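Local coordinates for protein Cwp19 (PDB 5OQ3) that probably cleaves glycosidic bonds of the bacterial cell wall through this TIM-barrel glycoside hydrolase domain, although it is also named as an N-acetylmuramoyl-L-alanine amidase, at residues K76-Y81 with S89-G94. Numbering follows the deposited sequence.
Sequences KSDALY and SEYLTG. With EDO (1,2-ethanediol), chain C.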
loop_
_atom_site.group_PDB
_atom_site.type_symbol
_atom_site.label_atom_id
_atom_site.label_comp_id
_atom_site.label_asym_id
_atom_site.label_seq_id
_atom_site.Cartn_x
_atom_site.Cartn_y
_atom_site.Cartn_z
ATOM N N LYS A 76 -10.437 -4.400 0.896
ATOM C CA LYS A 76 -11.193 -4.778 2.104
ATOM C C LYS A 76 -11.525 -6.274 2.086
ATOM O O LYS A 76 -12.690 -6.670 1.952
ATOM C CB LYS A 76 -12.440 -3.912 2.205
ATOM C CG LYS A 76 -13.215 -4.071 3.486
ATOM C CD LYS A 76 -14.505 -3.279 3.381
ATOM C CE LYS A 76 -15.491 -3.773 4.401
ATOM N NZ LYS A 76 -16.864 -3.370 4.040
ATOM N N SER A 77 -10.470 -7.093 2.204
ATOM C CA SER A 77 -10.579 -8.582 2.150
ATOM C C SER A 77 -11.498 -9.056 1.005
ATOM O O SER A 77 -12.299 -9.976 1.169
ATOM C CB SER A 77 -11.072 -9.172 3.483
ATOM O OG SER A 77 -11.075 -10.594 3.423
ATOM N N ASP A 78 -11.308 -8.444 -0.150
ATOM C CA ASP A 78 -12.218 -8.554 -1.281
ATOM C C ASP A 78 -11.379 -8.467 -2.540
ATOM O O ASP A 78 -10.131 -8.455 -2.484
ATOM C CB ASP A 78 -13.307 -7.499 -1.180
ATOM C CG ASP A 78 -12.744 -6.075 -1.203
ATOM O OD1 ASP A 78 -11.482 -5.910 -1.227
ATOM O OD2 ASP A 78 -13.574 -5.125 -1.206
ATOM N N ALA A 79 -12.050 -8.432 -3.692
ATOM C CA ALA A 79 -11.331 -8.560 -4.956
ATOM C C ALA A 79 -12.014 -7.727 -6.027
ATOM O O ALA A 79 -13.232 -7.826 -6.220
ATOM C CB ALA A 79 -11.269 -10.029 -5.385
ATOM N N LEU A 80 -11.199 -6.964 -6.759
ATOM C CA LEU A 80 -11.661 -6.375 -8.009
ATOM C C LEU A 80 -11.213 -7.253 -9.184
ATOM O O LEU A 80 -10.743 -6.764 -10.202
ATOM C CB LEU A 80 -11.179 -4.920 -8.148
ATOM C CG LEU A 80 -11.945 -3.941 -7.237
ATOM C CD1 LEU A 80 -11.423 -3.863 -5.821
ATOM C CD2 LEU A 80 -12.038 -2.550 -7.812
ATOM N N TYR A 81 -11.362 -8.571 -9.011
ATOM C CA TYR A 81 -10.943 -9.568 -9.999
ATOM C C TYR A 81 -11.716 -10.843 -9.678
ATOM O O TYR A 81 -12.210 -11.005 -8.549
ATOM C CB TYR A 81 -9.447 -9.856 -9.945
ATOM C CG TYR A 81 -8.894 -10.214 -8.567
ATOM C CD1 TYR A 81 -8.505 -9.226 -7.664
ATOM C CD2 TYR A 81 -8.783 -11.534 -8.150
ATOM C CE1 TYR A 81 -7.996 -9.552 -6.418
ATOM C CE2 TYR A 81 -8.283 -11.868 -6.912
ATOM C CZ TYR A 81 -7.905 -10.879 -6.038
ATOM O OH TYR A 81 -7.399 -11.208 -4.797
ATOM N N SER A 89 -15.501 -7.120 -4.581
ATOM C CA SER A 89 -15.492 -5.904 -3.764
ATOM C C SER A 89 -16.805 -5.125 -3.883
ATOM O O SER A 89 -17.336 -4.931 -4.963
ATOM C CB SER A 89 -14.343 -4.989 -4.188
ATOM O OG SER A 89 -14.362 -3.783 -3.447
ATOM N N GLU A 90 -17.293 -4.645 -2.745
ATOM C CA GLU A 90 -18.471 -3.806 -2.711
ATOM C C GLU A 90 -18.275 -2.494 -3.449
ATOM O O GLU A 90 -19.268 -1.832 -3.771
ATOM C CB GLU A 90 -18.845 -3.494 -1.277
ATOM C CG GLU A 90 -17.941 -2.492 -0.591
ATOM C CD GLU A 90 -17.969 -2.603 0.912
ATOM O OE1 GLU A 90 -18.606 -1.743 1.550
ATOM O OE2 GLU A 90 -17.395 -3.575 1.447
ATOM N N TYR A 91 -17.032 -2.097 -3.730
ATOM C CA TYR A 91 -16.854 -0.764 -4.341
ATOM C C TYR A 91 -17.170 -0.751 -5.835
ATOM O O TYR A 91 -17.265 0.305 -6.412
ATOM C CB TYR A 91 -15.466 -0.179 -4.027
ATOM C CG TYR A 91 -15.253 -0.125 -2.511
ATOM C CD1 TYR A 91 -16.042 0.708 -1.709
ATOM C CD2 TYR A 91 -14.357 -0.977 -1.871
ATOM C CE1 TYR A 91 -15.918 0.699 -0.344
ATOM C CE2 TYR A 91 -14.197 -0.962 -0.486
ATOM C CZ TYR A 91 -14.986 -0.131 0.282
ATOM O OH TYR A 91 -14.846 -0.129 1.669
ATOM N N LEU A 92 -17.377 -1.915 -6.448
ATOM C CA LEU A 92 -17.819 -1.983 -7.842
ATOM C C LEU A 92 -19.320 -1.786 -8.009
ATOM O O LEU A 92 -19.759 -1.137 -8.960
ATOM C CB LEU A 92 -17.411 -3.336 -8.459
ATOM C CG LEU A 92 -15.882 -3.446 -8.666
ATOM C CD1 LEU A 92 -15.426 -4.894 -8.777
ATOM C CD2 LEU A 92 -15.434 -2.658 -9.915
ATOM N N THR A 93 -20.093 -2.402 -7.124
ATOM C CA THR A 93 -21.575 -2.425 -7.230
ATOM C C THR A 93 -22.399 -1.785 -6.074
ATOM O O THR A 93 -23.530 -1.473 -6.226
ATOM C CB THR A 93 -22.064 -3.877 -7.337
ATOM O OG1 THR A 93 -21.710 -4.560 -6.122
ATOM C CG2 THR A 93 -21.414 -4.545 -8.542
ATOM N N GLY A 94 -21.688 -1.662 -4.926
ATOM C CA GLY A 94 -22.364 -1.227 -3.680
ATOM C C GLY A 94 -22.619 -2.393 -2.737
ATOM O O GLY A 94 -23.020 -2.168 -1.611
HETATM C C1 EDO C . -14.782 -12.837 -6.609
HETATM O O1 EDO C . -14.037 -11.659 -6.741
HETATM C C2 EDO C . -14.884 -13.499 -7.905
HETATM O O2 EDO C . -14.406 -14.817 -7.882
HETATM O O HOH W 1 -16.048 -5.311 -0.206
#
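K76 reaches E90 with an extended chain: CG stands anti to the backbone N (chi1 -173°), and NZ forms a salt bridge to E90 OE2 at 2.7 Å, on the syn side of the carboxylate. On the way its CD passes the hydroxyl of Y91, while CB lies at the edge of that ring; E133 is a second acidic partner of NZ. D78 divides its carboxylate between the two segments. OD1 takes the K76 backbone N from above the carboxylate plane, and OD2 accepts the hydroxyl of S89, 2.7 Å from OG and again well out of plane. A water gives one hydrogen to D78 OD2 and the other to E90 OE2 while accepting from E90 N, bridging two acids that would otherwise probably repel each other. From A79 the carbonyl O receives S89 N at 2.9 Å. L80 finishes the contact with CD1 against S89 CB (3.5 Å) and CG 3.9 Å from L92 CD1. Having donated to D78, S89 OG accepts Y91 N at 3.2 Å in a nearly straight bond, making S89 the N-cap of the short helix 90-93, which this contact fastens to the loop following strand 68-74 of the TIM barrel.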